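Local coordinates for protein pectinesterase (Aspergillus niger, PDB 5C1E) that de-esterifies pectin, hydrolysing the methyl esters of its galacturonosyl units to release methanol, and probably takes part in the maceration and soft-rotting of plant tissue, at residues A92-V97 with V119-N124; D140-K145 with D161-D166; A181-A186 with L219-R224; C203-A208 with S237-P242. All coordinates share one frame; numbering follows the deposited sequence.

Interactions 1, 2 and 3 lie along one parallel sheet of the beta-helix, and neighbouring coils tie them together: strand 121-124 of interaction 1 borders strand 142-146 of interaction 2, and strand 163-165 borders strand 182-187 of interaction 3. All three are mostly buried. The first is a regular parallel pair, aliphatic on one face, with a water between two asparagines on the other. The second adds stacked aromatic rings and two acidic groups at the probable active site, and the third supplies the arginine that salt-bridges to Asp161. Interaction 4, partly buried and away from that site, joins strand 204-207 of another sheet to a loop, and meets interaction 3 through Ile184–Ile205 and Leu219–Ile240.

Interaction 1 of 4, residues A92-V97 with V119-N124; sequences ATVNVV and VALVGN
Val94 to Val96 and Leu121 to Asn124 run as parallel strands, their axes 4.8 Å apart and inclined by only 7°. Val122 engages both sides of Asn95: its N donates to Val94 O at 2.9 Å, and Val122 O accepts from Val96 N at 2.8 Å. Further along, Asn124 N donates to Val96 O. At the other end Val94 N is bonded to Ala120 O, while the longer bond from Thr93 N reaches Val119 O from a direction tilted out of the carbonyl plane. On one face the side chains of Asn95 and Val122 run alongside each other in the same direction. Val122 CG1 stands between its own N and carbonyl carbon (chi1 47°), which turns this methyl across to the neighbouring strand. There Val122 CG1 lies 3.2 Å from Asn95 OD1, and it also meets Ala92 CB at 3.6 Å; Val119 CG1 packs on the same alanine methyl. A water joins the two amide side chains, donating to Asn95 OD1 (2.8 Å) and accepting from Asn124 ND2 (3.0 Å). The opposite face is wholly apolar: Leu121 CD1 rests 3.9 Å from Val94 CG1 and also touches Val96 CG2, while Gly123, lacking a side chain, pairs with Val96. This second face looks into the beta-helix, where Val94 meets Val108 of strand 107-110 and Val96 meets Phe101. Thr93 OG1 bonds to Glu109 O, joining this sheet to the same strand 107-110. Within the sheet, strand 49-51 lies beyond 94-96, and strand 142-146, with Tyr143 against Val119 and Val122, lies beyond 121-124.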
loop_
_atom_site.group_PDB
_atom_site.type_symbol
_atom_site.label_atom_id
_atom_site.label_comp_id
_atom_site.label_asym_id
_atom_site.label_seq_id
_atom_site.Cartn_x
_atom_site.Cartn_y
_atom_site.Cartn_z
ATOM N N ALA A 92 3.181 -2.850 -13.122
ATOM C CA ALA A 92 3.045 -1.812 -12.102
ATOM C C ALA A 92 3.196 -0.435 -12.698
ATOM O O ALA A 92 4.084 -0.205 -13.507
ATOM C CB ALA A 92 4.066 -2.007 -10.994
ATOM N N THR A 93 2.320 0.485 -12.305
ATOM C CA THR A 93 2.464 1.881 -12.707
ATOM C C THR A 93 3.728 2.471 -12.095
ATOM O O THR A 93 4.465 3.219 -12.759
ATOM C CB THR A 93 1.227 2.686 -12.327
ATOM O OG1 THR A 93 0.109 2.129 -13.020
ATOM C CG2 THR A 93 1.394 4.130 -12.713
ATOM N N VAL A 94 3.988 2.105 -10.845
ATOM C CA VAL A 94 5.227 2.504 -10.147
ATOM C C VAL A 94 5.875 1.286 -9.479
ATOM O O VAL A 94 5.214 0.537 -8.739
ATOM C CB VAL A 94 4.986 3.571 -9.065
ATOM C CG1 VAL A 94 6.285 3.880 -8.339
ATOM C CG2 VAL A 94 4.430 4.852 -9.660
ATOM N N ASN A 95 7.168 1.098 -9.751
ATOM C CA ASN A 95 7.928 -0.032 -9.245
ATOM C C ASN A 95 9.039 0.503 -8.364
ATOM O O ASN A 95 9.988 1.084 -8.864
ATOM C CB ASN A 95 8.497 -0.853 -10.424
ATOM C CG ASN A 95 9.306 -2.062 -9.987
ATOM O OD1 ASN A 95 9.378 -2.401 -8.803
ATOM N ND2 ASN A 95 9.909 -2.744 -10.963
ATOM N N VAL A 96 8.913 0.333 -7.052
ATOM C CA VAL A 96 9.901 0.879 -6.124
ATOM C C VAL A 96 10.901 -0.191 -5.711
ATOM O O VAL A 96 10.573 -1.114 -4.946
ATOM C CB VAL A 96 9.248 1.464 -4.871
ATOM C CG1 VAL A 96 10.297 2.106 -3.984
ATOM C CG2 VAL A 96 8.197 2.498 -5.246
ATOM N N VAL A 97 12.123 -0.054 -6.197
ATOM C CA VAL A 97 13.213 -0.956 -5.810
ATOM C C VAL A 97 14.367 -0.203 -5.131
ATOM O O VAL A 97 15.511 -0.674 -5.090
ATOM C CB VAL A 97 13.707 -1.794 -6.999
ATOM C CG1 VAL A 97 12.596 -2.699 -7.486
ATOM C CG2 VAL A 97 14.240 -0.912 -8.123
ATOM N N VAL A 119 -1.125 -4.210 -11.357
ATOM C CA VAL A 119 -0.552 -3.580 -10.178
ATOM C C VAL A 119 -0.482 -2.060 -10.311
ATOM O O VAL A 119 -0.085 -1.537 -11.342
ATOM C CB VAL A 119 0.837 -4.165 -9.885
ATOM C CG1 VAL A 119 1.528 -3.481 -8.715
ATOM C CG2 VAL A 119 0.698 -5.653 -9.591
ATOM N N ALA A 120 -0.889 -1.365 -9.246
ATOM C CA ALA A 120 -0.722 0.089 -9.178
ATOM C C ALA A 120 0.690 0.421 -8.715
ATOM O O ALA A 120 1.429 1.072 -9.434
ATOM C CB ALA A 120 -1.752 0.716 -8.267
ATOM N N LEU A 121 1.079 -0.055 -7.540
ATOM C CA LEU A 121 2.436 0.155 -7.047
ATOM C C LEU A 121 3.008 -1.121 -6.461
ATOM O O LEU A 121 2.300 -1.871 -5.771
ATOM C CB LEU A 121 2.509 1.296 -6.017
ATOM C CG LEU A 121 3.917 1.606 -5.478
ATOM C CD1 LEU A 121 4.116 3.090 -5.248
ATOM C CD2 LEU A 121 4.217 0.833 -4.204
ATOM N N VAL A 122 4.271 -1.401 -6.791
ATOM C CA VAL A 122 4.978 -2.483 -6.128
ATOM C C VAL A 122 6.060 -1.873 -5.245
ATOM O O VAL A 122 6.849 -1.009 -5.678
ATOM C CB VAL A 122 5.531 -3.579 -7.086
ATOM C CG1 VAL A 122 6.260 -2.999 -8.267
ATOM C CG2 VAL A 122 6.441 -4.553 -6.339
ATOM N N GLY A 123 6.059 -2.314 -4.001
ATOM C CA GLY A 123 7.107 -1.985 -3.058
ATOM C C GLY A 123 8.033 -3.162 -2.905
ATOM O O GLY A 123 7.632 -4.201 -2.392
ATOM N N ASN A 124 9.271 -3.013 -3.366
ATOM C CA ASN A 124 10.231 -4.121 -3.347
ATOM C C ASN A 124 11.604 -3.641 -2.890
ATOM O O ASN A 124 12.587 -3.702 -3.632
ATOM C CB ASN A 124 10.276 -4.783 -4.727
ATOM C CG ASN A 124 11.136 -6.027 -4.759
ATOM O OD1 ASN A 124 11.346 -6.679 -3.743
ATOM N ND2 ASN A 124 11.652 -6.350 -5.933
HETATM O O HOH W 1 10.032 -4.985 -8.079
#

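Interaction 2 of 4, residues D140-K145 with D161-D166; sequences DTLYVK and DYIFGD. With GOL (glycerol), chain I.
The ring of Phe164 overlaps that of Tyr143 in an offset stack, centroids 4.3 Å apart and planes within 6°, with Phe164 CE2 3.3 Å from Tyr143 CD1. A chi1 of 77° swings the Phe164 ring toward the adjoining strand. Its other face carries the Asp140 carboxylate, stacked at 29° to the ring, and Asp140 CB lies 3.4 Å from Phe164 CE1; the phenyl is thus sandwiched between an aromatic ring and an acidic group. Asp140 OD1 comes within 4.3 Å of OD2 of Asp161, the probable active-site residue. One water donates to both carboxylates, to Asp140 OD1 at 2.8 Å and to Asp161 OD2 at 2.6 Å, and O1 of a glycerol, probably from the crystallisation liquor, sits beside the same two oxygens. The backbones pair in parallel through Leu142 N to Tyr162 O (2.8 Å) and Phe164 N to Leu142 O. The bond from Val144 N to Phe164 O is weak; Val144 is also the centre of an inverse gamma turn. Gly165 lies against Val144 O with backbone angles that call for glycine. Strand 142-146 lies between 121-124 and 163-165. Leu142 faces inward onto Tyr151 of strand 148-152, Tyr143 leans on Val122, and beyond strand 163-165 Phe164 packs on Ala186 of strand 182-187, while its ring meets that of Trp223 from segment 219-224.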
loop_
_atom_site.group_PDB
_atom_site.type_symbol
_atom_site.label_atom_id
_atom_site.label_comp_id
_atom_site.label_asym_id
_atom_site.label_seq_id
_atom_site.Cartn_x
_atom_site.Cartn_y
_atom_site.Cartn_z
ATOM N N ASP A 140 -5.065 -7.026 -7.418
ATOM C CA ASP A 140 -3.637 -6.866 -7.104
ATOM C C ASP A 140 -3.140 -5.391 -7.083
ATOM O O ASP A 140 -2.058 -5.079 -7.567
ATOM C CB ASP A 140 -2.790 -7.663 -8.094
ATOM C CG ASP A 140 -2.841 -9.153 -7.869
ATOM O OD1 ASP A 140 -3.735 -9.646 -7.189
ATOM O OD2 ASP A 140 -1.954 -9.849 -8.422
ATOM N N THR A 141 -3.940 -4.485 -6.532
ATOM C CA THR A 141 -3.576 -3.057 -6.509
ATOM C C THR A 141 -2.197 -2.769 -5.934
ATOM O O THR A 141 -1.396 -2.107 -6.577
ATOM C CB THR A 141 -4.600 -2.223 -5.722
ATOM O OG1 THR A 141 -5.927 -2.452 -6.247
ATOM C CG2 THR A 141 -4.237 -0.743 -5.794
ATOM N N LEU A 142 -1.947 -3.219 -4.708
ATOM C CA LEU A 142 -0.731 -2.882 -3.981
ATOM C C LEU A 142 0.102 -4.118 -3.702
ATOM O O LEU A 142 -0.242 -4.978 -2.867
ATOM C CB LEU A 142 -1.073 -2.130 -2.693
ATOM C CG LEU A 142 0.106 -1.639 -1.859
ATOM C CD1 LEU A 142 0.917 -0.570 -2.573
ATOM C CD2 LEU A 142 -0.422 -1.143 -0.530
ATOM N N TYR A 143 1.208 -4.206 -4.421
ATOM C CA TYR A 143 2.078 -5.355 -4.321
ATOM C C TYR A 143 3.131 -5.025 -3.301
ATOM O O TYR A 143 4.124 -4.393 -3.632
ATOM C CB TYR A 143 2.698 -5.645 -5.673
ATOM C CG TYR A 143 3.425 -6.969 -5.833
ATOM C CD1 TYR A 143 3.439 -7.949 -4.835
ATOM C CD2 TYR A 143 4.085 -7.248 -7.011
ATOM C CE1 TYR A 143 4.106 -9.162 -5.025
ATOM C CE2 TYR A 143 4.738 -8.452 -7.214
ATOM C CZ TYR A 143 4.740 -9.411 -6.223
ATOM O OH TYR A 143 5.412 -10.611 -6.445
ATOM N N VAL A 144 2.863 -5.391 -2.042
ATOM C CA VAL A 144 3.851 -5.216 -0.980
ATOM C C VAL A 144 4.777 -6.448 -1.039
ATOM O O VAL A 144 4.680 -7.378 -0.253
ATOM C CB VAL A 144 3.196 -4.971 0.389
ATOM C CG1 VAL A 144 2.437 -3.643 0.350
ATOM C CG2 VAL A 144 2.249 -6.088 0.825
ATOM N N LYS A 145 5.646 -6.442 -2.034
ATOM C CA LYS A 145 6.316 -7.657 -2.467
ATOM C C LYS A 145 7.339 -8.151 -1.459
ATOM O O LYS A 145 7.380 -9.343 -1.121
ATOM C CB LYS A 145 6.996 -7.421 -3.829
ATOM C CG LYS A 145 7.789 -8.619 -4.323
ATOM C CD LYS A 145 8.337 -8.367 -5.723
ATOM C CE LYS A 145 8.844 -9.669 -6.319
ATOM N NZ LYS A 145 9.527 -9.407 -7.602
ATOM N N ASP A 161 -7.314 -9.509 -3.774
ATOM C CA ASP A 161 -5.922 -9.656 -3.341
ATOM C C ASP A 161 -5.208 -8.336 -3.488
ATOM O O ASP A 161 -4.116 -8.281 -4.028
ATOM C CB ASP A 161 -5.185 -10.725 -4.163
ATOM C CG ASP A 161 -5.820 -12.096 -4.078
ATOM O OD1 ASP A 161 -6.618 -12.376 -3.142
ATOM O OD2 ASP A 161 -5.479 -12.932 -4.953
ATOM N N TYR A 162 -5.847 -7.256 -3.057
ATOM C CA TYR A 162 -5.334 -5.930 -3.390
ATOM C C TYR A 162 -4.226 -5.376 -2.489
ATOM O O TYR A 162 -3.647 -4.350 -2.816
ATOM C CB TYR A 162 -6.462 -4.931 -3.650
ATOM C CG TYR A 162 -7.424 -4.558 -2.539
ATOM C CD1 TYR A 162 -8.562 -5.315 -2.286
ATOM C CD2 TYR A 162 -7.246 -3.393 -1.818
ATOM C CE1 TYR A 162 -9.472 -4.947 -1.327
ATOM C CE2 TYR A 162 -8.155 -3.005 -0.851
ATOM C CZ TYR A 162 -9.267 -3.766 -0.614
ATOM O OH TYR A 162 -10.170 -3.364 0.339
ATOM N N ILE A 163 -3.913 -6.088 -1.401
ATOM C CA ILE A 163 -2.673 -5.882 -0.630
ATOM C C ILE A 163 -2.053 -7.267 -0.550
ATOM O O ILE A 163 -2.624 -8.156 0.062
ATOM C CB ILE A 163 -2.943 -5.323 0.774
ATOM C CG1 ILE A 163 -3.676 -3.985 0.674
ATOM C CG2 ILE A 163 -1.635 -5.173 1.557
ATOM C CD1 ILE A 163 -4.225 -3.471 1.997
ATOM N N PHE A 164 -0.952 -7.473 -1.254
ATOM C CA PHE A 164 -0.429 -8.823 -1.453
ATOM C C PHE A 164 1.089 -8.831 -1.572
ATOM O O PHE A 164 1.688 -7.845 -1.984
ATOM C CB PHE A 164 -1.114 -9.505 -2.680
ATOM C CG PHE A 164 -0.596 -9.037 -4.015
ATOM C CD1 PHE A 164 -0.895 -7.757 -4.481
ATOM C CD2 PHE A 164 0.185 -9.861 -4.799
ATOM C CE1 PHE A 164 -0.395 -7.315 -5.689
ATOM C CE2 PHE A 164 0.691 -9.420 -6.008
ATOM C CZ PHE A 164 0.400 -8.156 -6.457
ATOM N N GLY A 165 1.689 -9.973 -1.217
ATOM C CA GLY A 165 3.148 -10.144 -1.242
ATOM C C GLY A 165 3.685 -10.508 0.118
ATOM O O GLY A 165 2.911 -10.845 1.038
ATOM N N ASP A 166 5.009 -10.426 0.248
ATOM C CA ASP A 166 5.738 -10.891 1.435
ATOM C C ASP A 166 6.529 -9.790 2.160
ATOM O O ASP A 166 7.492 -10.072 2.909
ATOM C CB ASP A 166 6.680 -12.034 1.070
ATOM C CG ASP A 166 7.278 -12.709 2.286
ATOM O OD1 ASP A 166 6.584 -12.904 3.292
ATOM O OD2 ASP A 166 8.474 -13.019 2.231
HETATM C C1 GOL I . -1.838 -13.047 -5.727
HETATM O O1 GOL I . -2.972 -12.171 -5.706
HETATM C C2 GOL I . -1.711 -13.699 -7.096
HETATM O O2 GOL I . -2.917 -14.386 -7.430
HETATM C C3 GOL I . -1.470 -12.638 -8.151
HETATM O O3 GOL I . -1.303 -13.228 -9.450
HETATM O O HOH W 2 -4.935 -12.127 -7.403
#

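Interaction 3 of 4, residues A181-A186 with L219-R224; sequences AGAITA and LGRPWR. With SO4 (sulfate ion), chain D; SO4 (sulfate ion), chain F; ACT (acetate ion), chain M.
At the last strand pair of one sheet of the parallel beta-helix, beside the probable active site, Thr185 bridges to Gly220 just after both segments turn a corner, at Ile184 and at Leu219. Leu219 O is gripped twice by this threonine, by Thr185 OG1 at 2.9 Å and by Thr185 N at 3.2 Å. With chi1 at 65° the threonine hydroxyl is set beside its own amide; it donates from near the carbonyl plane (18° tilt), whereas the amide comes from well above it. Tyr231 OH is a further partner of Leu219 O. Thr185 O in turn receives Arg221 N at 3.0 Å, and a water donates to both Thr185 OG1 and Arg221 O. Gly220 CA passes so close to the hydroxyl that a side chain there would have no room. Arg221 CG lies 3.7 Å from the methyl CB of Ala183, and from CG the chain extends straight to NE. Arg221 NE forms a salt bridge with Asp161 OD1, while Arg221 NH1 binds an acetate. Further on, Trp223 CB packs 3.6 Å from Ala186 O, and Trp223 NE1 donates in the ring plane to a sulfate O1 at 3.0 Å. Arg224 NH1 and NH2 hold this sulfate too, Arg224 NE and NH1 reach a second one, and Arg224 NH2 also bonds to Trp223 O. The sulfates and acetate, probably from the crystallisation liquor, thus mark donor groups of Arg221, Trp223 and Arg224 able to bind anions, while the salt bridge fixes one oxygen of Asp161 and would help orient its carboxylate.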
loop_
_atom_site.group_PDB
_atom_site.type_symbol
_atom_site.label_atom_id
_atom_site.label_comp_id
_atom_site.label_asym_id
_atom_site.label_seq_id
_atom_site.Cartn_x
_atom_site.Cartn_y
_atom_site.Cartn_z
ATOM N N ALA A 181 -16.109 -7.645 -4.741
ATOM C CA ALA A 181 -16.024 -8.778 -3.835
ATOM C C ALA A 181 -14.654 -9.475 -3.947
ATOM O O ALA A 181 -14.096 -9.643 -5.057
ATOM C CB ALA A 181 -17.140 -9.765 -4.149
ATOM N N GLY A 182 -14.118 -9.902 -2.804
ATOM C CA GLY A 182 -12.816 -10.556 -2.774
ATOM C C GLY A 182 -12.153 -10.470 -1.413
ATOM O O GLY A 182 -12.782 -10.079 -0.417
ATOM N N ALA A 183 -10.893 -10.893 -1.360
ATOM C CA ALA A 183 -10.116 -10.844 -0.124
ATOM C C ALA A 183 -9.185 -9.653 -0.172
ATOM O O ALA A 183 -8.569 -9.391 -1.194
ATOM C CB ALA A 183 -9.335 -12.128 0.062
ATOM N N ILE A 184 -9.077 -8.926 0.941
ATOM C CA ILE A 184 -8.270 -7.725 0.963
ATOM C C ILE A 184 -6.783 -8.081 0.909
ATOM O O ILE A 184 -6.061 -7.575 0.072
ATOM C CB ILE A 184 -8.546 -6.880 2.216
ATOM C CG1 ILE A 184 -9.978 -6.359 2.206
ATOM C CG2 ILE A 184 -7.584 -5.712 2.279
ATOM C CD1 ILE A 184 -10.459 -5.813 3.527
ATOM N N THR A 185 -6.335 -8.942 1.814
ATOM C CA THR A 185 -4.905 -9.310 1.870
ATOM C C THR A 185 -4.630 -10.680 1.258
ATOM O O THR A 185 -5.432 -11.601 1.369
ATOM C CB THR A 185 -4.327 -9.287 3.306
ATOM O OG1 THR A 185 -4.933 -10.295 4.149
ATOM C CG2 THR A 185 -4.480 -7.917 3.918
ATOM N N ALA A 186 -3.458 -10.813 0.649
ATOM C CA ALA A 186 -2.979 -12.091 0.178
ATOM C C ALA A 186 -1.472 -12.208 0.426
ATOM O O ALA A 186 -0.648 -12.000 -0.471
ATOM C CB ALA A 186 -3.326 -12.269 -1.300
ATOM N N LEU A 219 -11.129 -10.520 4.984
ATOM C CA LEU A 219 -9.966 -9.845 5.516
ATOM C C LEU A 219 -8.705 -10.329 4.789
ATOM O O LEU A 219 -7.731 -9.581 4.603
ATOM C CB LEU A 219 -9.867 -10.120 7.016
ATOM C CG LEU A 219 -11.003 -9.559 7.882
ATOM C CD1 LEU A 219 -10.910 -10.152 9.278
ATOM C CD2 LEU A 219 -10.977 -8.032 7.925
ATOM N N GLY A 220 -8.739 -11.581 4.355
ATOM C CA GLY A 220 -7.629 -12.118 3.613
ATOM C C GLY A 220 -7.787 -13.565 3.212
ATOM O O GLY A 220 -8.738 -14.260 3.628
ATOM N N ARG A 221 -6.850 -13.986 2.374
ATOM C CA ARG A 221 -6.651 -15.390 2.069
ATOM C C ARG A 221 -5.153 -15.640 1.868
ATOM O O ARG A 221 -4.397 -14.700 1.577
ATOM C CB ARG A 221 -7.493 -15.805 0.866
ATOM C CG ARG A 221 -7.147 -15.065 -0.419
ATOM C CD ARG A 221 -8.076 -15.493 -1.540
ATOM N NE ARG A 221 -7.604 -15.003 -2.827
ATOM C CZ ARG A 221 -7.846 -15.601 -3.994
ATOM N NH1 ARG A 221 -8.554 -16.716 -4.035
ATOM N NH2 ARG A 221 -7.367 -15.092 -5.117
ATOM N N PRO A 222 -4.707 -16.890 2.043
ATOM C CA PRO A 222 -3.258 -17.135 2.049
ATOM C C PRO A 222 -2.684 -17.419 0.665
ATOM O O PRO A 222 -2.915 -18.497 0.097
ATOM C CB PRO A 222 -3.108 -18.347 2.963
ATOM C CG PRO A 222 -4.412 -19.052 2.899
ATOM C CD PRO A 222 -5.475 -18.039 2.564
ATOM N N TRP A 223 -1.916 -16.476 0.137
ATOM C CA TRP A 223 -1.291 -16.681 -1.157
ATOM C C TRP A 223 -0.244 -17.795 -1.038
ATOM O O TRP A 223 -0.067 -18.576 -1.956
ATOM C CB TRP A 223 -0.721 -15.367 -1.681
ATOM C CG TRP A 223 -0.195 -15.417 -3.077
ATOM C CD1 TRP A 223 -0.513 -16.319 -4.045
ATOM C CD2 TRP A 223 0.703 -14.473 -3.685
ATOM N NE1 TRP A 223 0.165 -16.029 -5.197
ATOM C CE2 TRP A 223 0.917 -14.898 -5.004
ATOM C CE3 TRP A 223 1.347 -13.320 -3.235
ATOM C CZ2 TRP A 223 1.756 -14.210 -5.884
ATOM C CZ3 TRP A 223 2.200 -12.639 -4.103
ATOM C CH2 TRP A 223 2.397 -13.087 -5.405
ATOM N N ARG A 224 0.432 -17.869 0.109
ATOM C CA ARG A 224 1.299 -18.999 0.450
ATOM C C ARG A 224 0.927 -19.466 1.854
ATOM O O ARG A 224 0.132 -18.804 2.537
ATOM C CB ARG A 224 2.772 -18.607 0.377
ATOM C CG ARG A 224 3.227 -18.161 -1.012
ATOM C CD ARG A 224 3.492 -19.352 -1.907
ATOM N NE ARG A 224 3.997 -18.950 -3.221
ATOM C CZ ARG A 224 3.229 -18.596 -4.249
ATOM N NH1 ARG A 224 3.788 -18.243 -5.403
ATOM N NH2 ARG A 224 1.906 -18.575 -4.145
HETATM S S SO4 D . 0.894 -18.246 -7.908
HETATM O O1 SO4 D . -0.103 -17.158 -7.970
HETATM O O2 SO4 D . 0.826 -19.030 -9.159
HETATM O O3 SO4 D . 2.232 -17.652 -7.775
HETATM O O4 SO4 D . 0.573 -19.122 -6.761
HETATM S S SO4 F . 7.393 -19.953 -4.658
HETATM O O1 SO4 F . 6.951 -18.541 -4.578
HETATM O O2 SO4 F . 7.404 -20.394 -6.074
HETATM O O3 SO4 F . 8.756 -20.066 -4.086
HETATM O O4 SO4 F . 6.467 -20.800 -3.857
HETATM C C ACT M . -7.109 -19.479 -6.059
HETATM O O ACT M . -8.065 -18.693 -6.265
HETATM O OXT ACT M . -7.195 -20.460 -5.281
HETATM C CH3 ACT M . -5.809 -19.234 -6.770
HETATM O O HOH W 3 -3.546 -12.963 3.531
#

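Interaction 4 of 4, residues C203-A208 with S237-P242; sequences CNIKAA and SDIINP
Ser237 OG, poised over Lys206 CA, is held by two partners: a water at 2.7 Å and, weakly, the backbone Ile239 N at 3.3 Å. The water also accepts from Ala207 N at 2.9 Å, so it spans the strand and the loop. Alongside, Ser237 N donates to Ile205 O at 3.1 Å, approaching 24° out of the carbonyl plane; this is the one direct hydrogen bond between 203-208 and 237-242. After it the loop curls into a type I beta turn from Ser237 to Ile240, closed by Ile240 N bonding to Ser237 O. The weak bond from Ile239 N to Ser237 OG lies inside this turn, as in an ST turn. The turn directs Ile239 back at the strand with its two branches spread over successive residues. Ile239 CD1 sits 3.8 Å from Ile205 CG2, the two side chains roughly perpendicular, and also lies against Lys206 C. Ile239 CG2 meets Ala207 CB at 3.7 Å. Ile240 CD1 also approaches Ile205 CG2 at 4.1 Å, the side chains crossing at a slant. This small apolar cluster continues inward: Ile239 and Ile240 both touch Val217, Ile240 also packs on Leu219, and Ile184 reaches Ile205. Strand 235-236, just before the turn, is the outermost of its sheet next to 204-207. The loop that begins here connects strands 235-236 and 255-259 of the right-handed parallel beta-helix, the fold of pectin methylesterases, and packs its first isoleucines on strand 204-207 of the preceding coil.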
loop_
_atom_site.group_PDB
_atom_site.type_symbol
_atom_site.label_atom_id
_atom_site.label_comp_id
_atom_site.label_asym_id
_atom_site.label_seq_id
_atom_site.Cartn_x
_atom_site.Cartn_y
_atom_site.Cartn_z
ATOM N N CYS A 203 -7.032 1.375 11.181
ATOM C CA CYS A 203 -7.500 1.652 9.835
ATOM C C CYS A 203 -9.021 1.602 9.773
ATOM O O CYS A 203 -9.695 1.205 10.726
ATOM C CB CYS A 203 -6.885 0.669 8.835
ATOM S SG CYS A 203 -5.082 0.818 8.677
ATOM N N ASN A 204 -9.538 2.029 8.637
ATOM C CA ASN A 204 -10.951 2.004 8.358
ATOM C C ASN A 204 -11.194 1.189 7.098
ATOM O O ASN A 204 -10.730 1.554 6.011
ATOM C CB ASN A 204 -11.464 3.416 8.154
ATOM C CG ASN A 204 -12.961 3.456 8.008
ATOM O OD1 ASN A 204 -13.687 2.790 8.761
ATOM N ND2 ASN A 204 -13.440 4.228 7.046
ATOM N N ILE A 205 -11.899 0.075 7.254
ATOM C CA ILE A 205 -12.179 -0.840 6.137
ATOM C C ILE A 205 -13.650 -0.621 5.721
ATOM O O ILE A 205 -14.548 -0.762 6.542
ATOM C CB ILE A 205 -11.946 -2.316 6.554
ATOM C CG1 ILE A 205 -10.455 -2.666 6.683
ATOM C CG2 ILE A 205 -12.517 -3.263 5.507
ATOM C CD1 ILE A 205 -9.670 -1.839 7.670
ATOM N N LYS A 206 -13.886 -0.279 4.464
ATOM C CA LYS A 206 -15.244 0.036 4.005
ATOM C C LYS A 206 -15.395 -0.173 2.499
ATOM O O LYS A 206 -14.405 -0.293 1.783
ATOM C CB LYS A 206 -15.595 1.488 4.358
ATOM C CG LYS A 206 -14.604 2.504 3.796
ATOM C CD LYS A 206 -15.094 3.934 3.989
ATOM C CE LYS A 206 -13.957 4.943 3.952
ATOM N NZ LYS A 206 -13.638 5.366 2.566
ATOM N N ALA A 207 -16.643 -0.220 2.037
ATOM C CA ALA A 207 -16.946 -0.271 0.608
ATOM C C ALA A 207 -16.681 1.069 -0.072
ATOM O O ALA A 207 -16.782 2.137 0.545
ATOM C CB ALA A 207 -18.404 -0.657 0.390
ATOM N N ALA A 208 -16.343 1.006 -1.357
ATOM C CA ALA A 208 -16.300 2.190 -2.204
ATOM C C ALA A 208 -17.712 2.751 -2.299
ATOM O O ALA A 208 -18.692 2.008 -2.171
ATOM C CB ALA A 208 -15.788 1.839 -3.589
ATOM N N SER A 237 -16.365 -2.393 8.410
ATOM C CA SER A 237 -17.764 -2.196 8.043
ATOM C C SER A 237 -18.456 -3.536 7.771
ATOM O O SER A 237 -17.816 -4.597 7.778
ATOM C CB SER A 237 -17.882 -1.275 6.830
ATOM O OG SER A 237 -17.703 -1.979 5.619
ATOM N N ASP A 238 -19.754 -3.474 7.482
ATOM C CA ASP A 238 -20.531 -4.684 7.202
ATOM C C ASP A 238 -20.149 -5.409 5.913
ATOM O O ASP A 238 -20.740 -6.431 5.595
ATOM C CB ASP A 238 -22.041 -4.390 7.213
ATOM C CG ASP A 238 -22.516 -3.602 5.994
ATOM O OD1 ASP A 238 -21.704 -3.170 5.146
ATOM O OD2 ASP A 238 -23.744 -3.406 5.893
ATOM N N ILE A 239 -19.161 -4.909 5.170
ATOM C CA ILE A 239 -18.636 -5.684 4.037
ATOM C C ILE A 239 -17.962 -6.997 4.435
ATOM O O ILE A 239 -17.900 -7.920 3.625
ATOM C CB ILE A 239 -17.671 -4.874 3.134
ATOM C CG1 ILE A 239 -16.393 -4.438 3.882
ATOM C CG2 ILE A 239 -18.409 -3.675 2.544
ATOM C CD1 ILE A 239 -15.339 -3.843 2.972
ATOM N N ILE A 240 -17.461 -7.087 5.663
ATOM C CA ILE A 240 -16.701 -8.279 6.074
ATOM C C ILE A 240 -17.603 -9.490 6.301
ATOM O O ILE A 240 -18.501 -9.479 7.155
ATOM C CB ILE A 240 -15.816 -8.006 7.311
ATOM C CG1 ILE A 240 -14.839 -6.855 7.025
ATOM C CG2 ILE A 240 -15.068 -9.271 7.728
ATOM C CD1 ILE A 240 -13.959 -7.061 5.808
ATOM N N ASN A 241 -17.358 -10.538 5.526
ATOM C CA ASN A 241 -18.071 -11.787 5.680
ATOM C C ASN A 241 -17.880 -12.330 7.104
ATOM O O ASN A 241 -16.804 -12.227 7.663
ATOM C CB ASN A 241 -17.565 -12.782 4.638
ATOM C CG ASN A 241 -18.332 -14.079 4.659
ATOM O OD1 ASN A 241 -18.097 -14.929 5.509
ATOM N ND2 ASN A 241 -19.287 -14.219 3.744
ATOM N N PRO A 242 -18.930 -12.907 7.705
ATOM C CA PRO A 242 -18.784 -13.439 9.067
ATOM C C PRO A 242 -17.623 -14.418 9.291
ATOM O O PRO A 242 -17.055 -14.433 10.371
ATOM C CB PRO A 242 -20.118 -14.134 9.311
ATOM C CG PRO A 242 -21.094 -13.358 8.500
ATOM C CD PRO A 242 -20.348 -12.787 7.319
HETATM O O HOH W 4 -18.845 -0.220 3.976
#